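Local structure of microtubule-associated protein 1A/1B, light chain 3, putative (Trypanosoma brucei, 3H9D) at residues S6-S11 and F107-Y112; F52-D57 and G61-V66; A78-V81 and T86-P89. The protein is a ubiquitin-like protein of the ATG8 family that probably acts in autophagy and is probably attached to phosphatidylethanolamine in membranes. All coordinates share one frame; numbering follows the deposited sequence.

Contact 1 of 3, residues S6-S11 and F107-Y112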
loop_
_atom_site.group_PDB
_atom_site.type_symbol
_atom_site.label_atom_id
_atom_site.label_comp_id
_atom_site.label_asym_id
_atom_site.label_seq_id
_atom_site.Cartn_x
_atom_site.Cartn_y
_atom_site.Cartn_z
ATOM N N SER A 6 5.100 3.496 0.390
ATOM C CA SER A 6 4.528 4.533 1.249
ATOM C C SER A 6 3.770 3.954 2.456
ATOM O O SER A 6 2.824 3.166 2.300
ATOM C CB SER A 6 3.616 5.439 0.419
ATOM O OG SER A 6 2.869 6.311 1.242
ATOM N N LYS A 7 4.196 4.351 3.656
ATOM C CA LYS A 7 3.493 3.973 4.880
ATOM C C LYS A 7 2.130 4.651 4.972
ATOM O O LYS A 7 1.189 4.093 5.556
ATOM C CB LYS A 7 4.324 4.290 6.125
ATOM C CG LYS A 7 5.489 3.341 6.398
ATOM C CD LYS A 7 5.954 3.524 7.837
ATOM C CE LYS A 7 7.386 3.067 8.055
ATOM N NZ LYS A 7 8.052 3.928 9.099
ATOM N N TYR A 8 2.026 5.843 4.388
ATOM C CA TYR A 8 0.760 6.593 4.346
ATOM C C TYR A 8 -0.277 5.939 3.429
ATOM O O TYR A 8 -1.438 5.776 3.799
ATOM C CB TYR A 8 0.987 8.062 3.923
ATOM C CG TYR A 8 -0.259 8.919 4.046
ATOM C CD1 TYR A 8 -0.504 9.665 5.212
ATOM C CD2 TYR A 8 -1.201 8.974 3.014
ATOM C CE1 TYR A 8 -1.639 10.442 5.339
ATOM C CE2 TYR A 8 -2.341 9.751 3.124
ATOM C CZ TYR A 8 -2.556 10.484 4.294
ATOM O OH TYR A 8 -3.691 11.259 4.422
ATOM N N LYS A 9 0.129 5.590 2.216
ATOM C CA LYS A 9 -0.765 4.875 1.316
ATOM C C LYS A 9 -1.357 3.623 1.988
ATOM O O LYS A 9 -2.559 3.399 1.932
ATOM C CB LYS A 9 -0.029 4.503 0.039
ATOM C CG LYS A 9 -0.903 3.843 -0.998
ATOM C CD LYS A 9 -0.164 3.653 -2.302
ATOM C CE LYS A 9 -0.418 4.794 -3.254
ATOM N NZ LYS A 9 -0.227 4.319 -4.658
ATOM N N MET A 10 -0.493 2.849 2.639
ATOM C CA MET A 10 -0.830 1.571 3.269
ATOM C C MET A 10 -1.905 1.705 4.364
ATOM O O MET A 10 -2.825 0.873 4.467
ATOM C CB MET A 10 0.453 0.967 3.852
ATOM C CG MET A 10 0.336 -0.447 4.409
ATOM S SD MET A 10 0.002 -1.684 3.132
ATOM C CE MET A 10 1.049 -3.010 3.711
ATOM N N SER A 11 -1.791 2.768 5.157
ATOM C CA SER A 11 -2.612 2.943 6.346
ATOM C C SER A 11 -3.899 3.726 6.099
ATOM O O SER A 11 -4.699 3.894 7.009
ATOM C CB SER A 11 -1.786 3.548 7.500
ATOM O OG SER A 11 -1.178 4.769 7.116
ATOM N N PHE A 107 -2.718 12.646 -4.737
ATOM C CA PHE A 107 -1.576 13.079 -3.934
ATOM C C PHE A 107 -0.292 12.917 -4.729
ATOM O O PHE A 107 -0.185 12.019 -5.561
ATOM C CB PHE A 107 -1.469 12.262 -2.636
ATOM C CG PHE A 107 -2.374 12.738 -1.532
ATOM C CD1 PHE A 107 -3.448 11.955 -1.105
ATOM C CD2 PHE A 107 -2.145 13.966 -0.901
ATOM C CE1 PHE A 107 -4.299 12.395 -0.074
ATOM C CE2 PHE A 107 -2.982 14.414 0.128
ATOM C CZ PHE A 107 -4.068 13.624 0.543
ATOM N N LEU A 108 0.670 13.802 -4.481
ATOM C CA LEU A 108 2.032 13.609 -4.957
ATOM C C LEU A 108 2.846 13.006 -3.824
ATOM O O LEU A 108 3.003 13.628 -2.776
ATOM C CB LEU A 108 2.659 14.936 -5.414
ATOM C CG LEU A 108 4.148 14.931 -5.805
ATOM C CD1 LEU A 108 4.354 14.216 -7.133
ATOM C CD2 LEU A 108 4.714 16.344 -5.869
ATOM N N TYR A 109 3.360 11.796 -4.035
ATOM C CA TYR A 109 4.158 11.121 -3.007
ATOM C C TYR A 109 5.636 11.440 -3.154
ATOM O O TYR A 109 6.259 11.119 -4.163
ATOM C CB TYR A 109 3.923 9.602 -3.028
ATOM C CG TYR A 109 2.570 9.210 -2.502
ATOM C CD1 TYR A 109 1.418 9.368 -3.280
ATOM C CD2 TYR A 109 2.433 8.700 -1.222
ATOM C CE1 TYR A 109 0.160 9.022 -2.782
ATOM C CE2 TYR A 109 1.186 8.339 -0.723
ATOM C CZ TYR A 109 0.055 8.502 -1.503
ATOM O OH TYR A 109 -1.174 8.146 -0.986
ATOM N N MET A 110 6.197 12.068 -2.134
ATOM C CA MET A 110 7.601 12.448 -2.175
ATOM C C MET A 110 8.322 11.764 -1.048
ATOM O O MET A 110 7.710 11.457 -0.035
ATOM C CB MET A 110 7.766 13.963 -2.041
ATOM C CG MET A 110 6.977 14.766 -3.053
ATOM S SD MET A 110 7.260 16.529 -2.874
ATOM C CE MET A 110 8.967 16.657 -3.410
ATOM N N LYS A 111 9.610 11.505 -1.248
ATOM C CA LYS A 111 10.499 11.049 -0.184
ATOM C C LYS A 111 11.540 12.126 0.050
ATOM O O LYS A 111 11.820 12.929 -0.835
ATOM C CB LYS A 111 11.199 9.739 -0.566
ATOM C CG LYS A 111 10.286 8.613 -1.023
ATOM C CD LYS A 111 10.124 7.542 0.040
ATOM C CE LYS A 111 8.948 7.830 0.961
ATOM N NZ LYS A 111 8.840 6.813 2.037
ATOM N N TYR A 112 12.116 12.140 1.242
ATOM C CA TYR A 112 13.188 13.074 1.568
ATOM C C TYR A 112 14.327 12.355 2.280
ATOM O O TYR A 112 14.118 11.361 2.986
ATOM C CB TYR A 112 12.672 14.263 2.418
ATOM C CG TYR A 112 12.085 13.854 3.756
ATOM C CD1 TYR A 112 12.883 13.801 4.898
ATOM C CD2 TYR A 112 10.737 13.506 3.879
ATOM C CE1 TYR A 112 12.366 13.408 6.115
ATOM C CE2 TYR A 112 10.207 13.123 5.114
ATOM C CZ TYR A 112 11.036 13.065 6.211
ATOM O OH TYR A 112 10.551 12.687 7.425
HETATM O O HOH W 1 6.869 5.444 3.584
#
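Ser-6 meets the edge of the Tyr-109 ring at the start of the short N-terminal helix 7-11. Its OG lies near the ring plane, 3.3 Å from Tyr-109 CE2. CB of Ser-6 sits beside the same edge, 3.8 Å from Tyr-109 CD2. Ser-6 OG stands anti to its own backbone N (chi1 170°). From there it caps the helix as the N-cap residue. It accepts from Lys-9 N at 3.0 Å, in an almost straight bond of 177°. The carboxylate of Glu-37 on strand 31-38 hydrogen-bonds to the same hydroxyl and also accepts from Tyr-8 N. This is the tight part of the contact. The capped helix start is fixed between a strand carboxylate and an aromatic edge.

The far end of Tyr-109 is packed more loosely. Its OH comes near the plane of the Tyr-8 ring, at the edge, 4.1 Å from Tyr-8 CD2. Lys-9 CB also lies 4.0 Å from Tyr-109 OH. The lysine chain crosses the tyrosine side chain at about a right angle. A bend at chi3 (-94°) turns NZ over the ring, but at 5.5 Å from the centroid any cation-pi attraction is weak at most. The firm partner of NZ is Asp-103, in a salt bridge, and Tyr-109 OH is hydrogen-bonded to Asp-105. On the solvent side, water 1 accepts from Lys-7 N and from Lys-111 NZ, each at 2.9 Å. It bridges the helix backbone to the lysine side chain; Lys-111 NZ also bonds to Lys-38 O.

Asp-96 of the second subunit packs on Lys-9. The contact seats helix 7-11 on the sheet. Two N-terminal helices, here 7-11 and 14-27, added to a ubiquitin-like fold are characteristic of the ATG8 family.

Contact 2 of 3, residues F52-D57 and G61-V66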
loop_
_atom_site.group_PDB
_atom_site.type_symbol
_atom_site.label_atom_id
_atom_site.label_comp_id
_atom_site.label_asym_id
_atom_site.label_seq_id
_atom_site.Cartn_x
_atom_site.Cartn_y
_atom_site.Cartn_z
ATOM N N PHE A 52 1.273 17.892 3.046
ATOM C CA PHE A 52 1.527 19.301 2.782
ATOM C C PHE A 52 0.571 19.823 1.750
ATOM O O PHE A 52 0.308 19.175 0.748
ATOM C CB PHE A 52 2.969 19.531 2.335
ATOM C CG PHE A 52 3.963 19.345 3.432
ATOM C CD1 PHE A 52 4.467 18.070 3.722
ATOM C CD2 PHE A 52 4.372 20.433 4.201
ATOM C CE1 PHE A 52 5.373 17.881 4.757
ATOM C CE2 PHE A 52 5.286 20.265 5.238
ATOM C CZ PHE A 52 5.790 18.986 5.522
ATOM N N LEU A 53 0.027 20.995 2.034
ATOM C CA LEU A 53 -0.801 21.714 1.095
ATOM C C LEU A 53 0.110 22.825 0.602
ATOM O O LEU A 53 0.275 23.845 1.264
ATOM C CB LEU A 53 -2.048 22.244 1.808
ATOM C CG LEU A 53 -3.209 21.269 2.097
ATOM C CD1 LEU A 53 -2.811 19.936 2.771
ATOM C CD2 LEU A 53 -4.264 21.967 2.916
ATOM N N VAL A 54 0.723 22.586 -0.557
ATOM C CA VAL A 54 1.876 23.349 -1.038
ATOM C C VAL A 54 1.444 24.386 -2.074
ATOM O O VAL A 54 0.812 24.028 -3.076
ATOM C CB VAL A 54 2.968 22.389 -1.649
ATOM C CG1 VAL A 54 4.160 23.165 -2.234
ATOM C CG2 VAL A 54 3.441 21.381 -0.613
ATOM N N PRO A 55 1.785 25.675 -1.836
ATOM C CA PRO A 55 1.513 26.734 -2.815
ATOM C C PRO A 55 2.024 26.316 -4.189
ATOM O O PRO A 55 3.197 25.971 -4.332
ATOM C CB PRO A 55 2.320 27.921 -2.284
ATOM C CG PRO A 55 2.412 27.698 -0.819
ATOM C CD PRO A 55 2.447 26.198 -0.625
ATOM N N SER A 56 1.143 26.331 -5.182
ATOM C CA SER A 56 1.455 25.811 -6.520
ATOM C C SER A 56 2.486 26.641 -7.295
ATOM O O SER A 56 2.840 26.301 -8.428
ATOM C CB SER A 56 0.168 25.692 -7.330
ATOM O OG SER A 56 0.355 24.856 -8.460
ATOM N N ASP A 57 2.951 27.727 -6.674
ATOM C CA ASP A 57 3.958 28.635 -7.235
ATOM C C ASP A 57 5.373 28.334 -6.730
ATOM O O ASP A 57 6.329 29.051 -7.061
ATOM C CB ASP A 57 3.598 30.093 -6.906
ATOM C CG ASP A 57 3.236 30.286 -5.446
ATOM O OD1 ASP A 57 3.791 31.197 -4.797
ATOM O OD2 ASP A 57 2.390 29.520 -4.937
ATOM N N GLY A 61 13.086 23.595 -4.894
ATOM C CA GLY A 61 13.989 24.236 -3.936
ATOM C C GLY A 61 13.315 24.979 -2.791
ATOM O O GLY A 61 13.801 24.957 -1.657
ATOM N N GLN A 62 12.203 25.646 -3.088
ATOM C CA GLN A 62 11.427 26.338 -2.059
ATOM C C GLN A 62 10.678 25.383 -1.130
ATOM O O GLN A 62 10.684 25.586 0.086
ATOM C CB GLN A 62 10.446 27.324 -2.691
ATOM C CG GLN A 62 11.085 28.595 -3.212
ATOM C CD GLN A 62 10.170 29.342 -4.155
ATOM O OE1 GLN A 62 9.871 28.866 -5.249
ATOM N NE2 GLN A 62 9.720 30.520 -3.737
ATOM N N PHE A 63 10.024 24.361 -1.691
ATOM C CA PHE A 63 9.360 23.340 -0.856
ATOM C C PHE A 63 10.357 22.674 0.096
ATOM O O PHE A 63 10.042 22.428 1.255
ATOM C CB PHE A 63 8.606 22.285 -1.682
ATOM C CG PHE A 63 8.110 21.110 -0.852
ATOM C CD1 PHE A 63 7.130 21.294 0.136
ATOM C CD2 PHE A 63 8.641 19.826 -1.040
ATOM C CE1 PHE A 63 6.683 20.220 0.925
ATOM C CE2 PHE A 63 8.194 18.738 -0.260
ATOM C CZ PHE A 63 7.214 18.939 0.728
ATOM N N VAL A 64 11.565 22.422 -0.399
ATOM C CA VAL A 64 12.652 21.870 0.402
ATOM C C VAL A 64 12.981 22.745 1.602
ATOM O O VAL A 64 13.129 22.241 2.718
ATOM C CB VAL A 64 13.913 21.615 -0.474
ATOM C CG1 VAL A 64 15.155 21.331 0.383
ATOM C CG2 VAL A 64 13.639 20.472 -1.436
ATOM N N SER A 65 13.093 24.055 1.370
ATOM C CA SER A 65 13.287 25.018 2.457
ATOM C C SER A 65 12.174 24.935 3.511
ATOM O O SER A 65 12.456 24.993 4.710
ATOM C CB SER A 65 13.413 26.446 1.905
ATOM O OG SER A 65 14.734 26.711 1.443
ATOM N N VAL A 66 10.927 24.796 3.047
ATOM C CA VAL A 66 9.747 24.620 3.915
ATOM C C VAL A 66 9.789 23.294 4.686
ATOM O O VAL A 66 9.528 23.257 5.892
ATOM C CB VAL A 66 8.418 24.687 3.104
ATOM C CG1 VAL A 66 7.218 24.353 3.980
ATOM C CG2 VAL A 66 8.242 26.056 2.455
HETATM O O HOH W 2 7.137 31.490 -4.288
#
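Phe-52 begins the contact on strand 51-55 by turning one ring face to Phe-63 of helix 60-71. The pair is T-shaped. The edge of Phe-63 points at the Phe-52 face, with the planes at 82° and the centroids 5.4 Å apart. Phe-63 CE1 does the touching, 3.8 Å from Phe-52 CG and offset toward the rim of the ring. Phe-63 has CG anti to the backbone N (chi1 171°), which swings its ring from the helix toward the strand.

Two residues on, Val-54 meets the same ring. Its CG2 branch approaches obliquely, 3.8 Å from Phe-63 CD1 and equally close to CE1. Val-54 and Phe-52 thus both meet Phe-63 at CE1, from the strand side. Cys-36 of strand 31-38 and Met-94 of helix 94-101 also touch this ring, placing it in the core.

At Asp-57 the apolar contact gives way to a polar, exposed end. Water 2 accepts from Gln-62 NE2 at 2.8 Å and gives only a weak bond to Asp-57 OD1. Gln-62 OE1 accepts from the backbone N of Thr-59, just ahead of helix 60-71, so both ends of the amide have a partner.

An aromatic pair here forms part of the core. A helix packed by apolar side chains across a mixed sheet is typical of the ubiquitin-like (beta-grasp) fold.

Contact 3 of 3, residues A78-V81 and T86-P89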
loop_
_atom_site.group_PDB
_atom_site.type_symbol
_atom_site.label_atom_id
_atom_site.label_comp_id
_atom_site.label_asym_id
_atom_site.label_seq_id
_atom_site.Cartn_x
_atom_site.Cartn_y
_atom_site.Cartn_z
ATOM N N ALA A 78 22.736 19.125 3.509
ATOM C CA ALA A 78 21.831 19.047 2.375
ATOM C C ALA A 78 20.604 18.190 2.690
ATOM O O ALA A 78 20.654 17.282 3.530
ATOM C CB ALA A 78 22.550 18.510 1.154
ATOM N N LEU A 79 19.515 18.504 1.993
ATOM C CA LEU A 79 18.252 17.802 2.074
ATOM C C LEU A 79 17.804 17.524 0.654
ATOM O O LEU A 79 17.683 18.450 -0.158
ATOM C CB LEU A 79 17.205 18.655 2.806
ATOM C CG LEU A 79 15.765 18.155 3.007
ATOM C CD1 LEU A 79 15.713 16.792 3.734
ATOM C CD2 LEU A 79 14.953 19.215 3.768
ATOM N N PHE A 80 17.566 16.249 0.350
ATOM C CA PHE A 80 17.146 15.853 -0.993
ATOM C C PHE A 80 15.689 15.393 -1.007
ATOM O O PHE A 80 15.189 14.881 -0.009
ATOM C CB PHE A 80 18.078 14.758 -1.546
ATOM C CG PHE A 80 19.543 15.127 -1.495
ATOM C CD1 PHE A 80 20.345 14.689 -0.449
ATOM C CD2 PHE A 80 20.114 15.914 -2.488
ATOM C CE1 PHE A 80 21.686 15.037 -0.387
ATOM C CE2 PHE A 80 21.467 16.265 -2.440
ATOM C CZ PHE A 80 22.247 15.828 -1.391
ATOM N N VAL A 81 15.008 15.588 -2.133
ATOM C CA VAL A 81 13.654 15.054 -2.298
ATOM C C VAL A 81 13.505 14.232 -3.571
ATOM O O VAL A 81 14.216 14.441 -4.543
ATOM C CB VAL A 81 12.527 16.134 -2.180
ATOM C CG1 VAL A 81 12.446 16.670 -0.745
ATOM C CG2 VAL A 81 12.712 17.264 -3.207
ATOM N N THR A 86 13.492 8.962 -8.139
ATOM C CA THR A 86 14.527 9.837 -8.692
ATOM C C THR A 86 14.583 11.175 -7.949
ATOM O O THR A 86 13.550 11.831 -7.754
ATOM C CB THR A 86 14.370 10.080 -10.232
ATOM O OG1 THR A 86 13.767 11.355 -10.472
ATOM C CG2 THR A 86 13.539 8.985 -10.910
ATOM N N VAL A 87 15.797 11.563 -7.545
ATOM C CA VAL A 87 16.054 12.848 -6.892
ATOM C C VAL A 87 15.530 13.985 -7.765
ATOM O O VAL A 87 15.515 13.878 -8.997
ATOM C CB VAL A 87 17.576 13.033 -6.519
ATOM C CG1 VAL A 87 18.459 13.270 -7.767
ATOM C CG2 VAL A 87 17.769 14.150 -5.501
ATOM N N LEU A 88 15.078 15.053 -7.119
ATOM C CA LEU A 88 14.508 16.195 -7.824
ATOM C C LEU A 88 15.469 17.377 -7.888
ATOM O O LEU A 88 16.145 17.682 -6.899
ATOM C CB LEU A 88 13.197 16.637 -7.177
ATOM C CG LEU A 88 11.948 15.802 -7.418
ATOM C CD1 LEU A 88 10.787 16.418 -6.652
ATOM C CD2 LEU A 88 11.636 15.732 -8.893
ATOM N N PRO A 89 15.529 18.047 -9.057
ATOM C CA PRO A 89 16.307 19.278 -9.124
ATOM C C PRO A 89 15.512 20.426 -8.506
ATOM O O PRO A 89 14.347 20.633 -8.849
ATOM C CB PRO A 89 16.515 19.487 -10.629
ATOM C CG PRO A 89 15.377 18.789 -11.283
ATOM C CD PRO A 89 14.900 17.707 -10.350
HETATM O O HOH W 3 16.329 17.472 -3.912
#
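Val-81 and Val-87 bring the backbones of this beta hairpin to 5.6 Å between their CA atoms. The strands 80-83 and 86-87 run antiparallel. Val-81 O is the main acceptor across them. Leu-88 N donates to it at 2.8 Å. The CA-H of Val-87 leans on the same oxygen, with CA and Val-81 O 3.4 Å apart. Farther along, the chains diverge and water 3 takes over. It accepts from Val-81 N at 2.9 Å and donates to Leu-88 O at 3.0 Å.

The side chains separate into two groups. Val-87 sends its CG2 branch, anti to the backbone N, toward Phe-80, 4.0 Å from Phe-80 CB. It meets the Phe-80 ring obliquely, at the exposed margin. Val-81 CG2 crosses to Leu-88 CD1, also at 4.0 Å. This second pair faces inward, where Val-60 of helix 60-71 and Met-110 of strand 108-113 touch both side chains.

Strand 86-87 is the outermost strand of the sheet within this chain, and its contacts suit that place. Between these two segments one direct backbone bond, one CA-H...O contact and one water bridge link the backbones. The apolar pairing with Val-81 ties Leu-88 to the core, while the Val-87 side remains near solvent.

Overall arrangement
From the N terminus, helix 7-11 opens contact 1, which closes only at strand 108-113, near the end of the chain. The long loop between them holds the other two contacts. Contact 2 comes first and closes a short loop from strand 51-55 to helix 60-71. Contact 3 follows in series and closes the hairpin 80-83/86-87. Neither crosses the other. All three reach one mixed sheet, with 108-113 beside 80-83. Met-110, on the 107-112 segment, reaches both other contacts: its SD packs 3.5 Å from Phe-63 CE2 of contact 2, and its CE meets Leu-88 and Val-81 of contact 3. Val-64 and Val-81 join helix 60-71 to the hairpin.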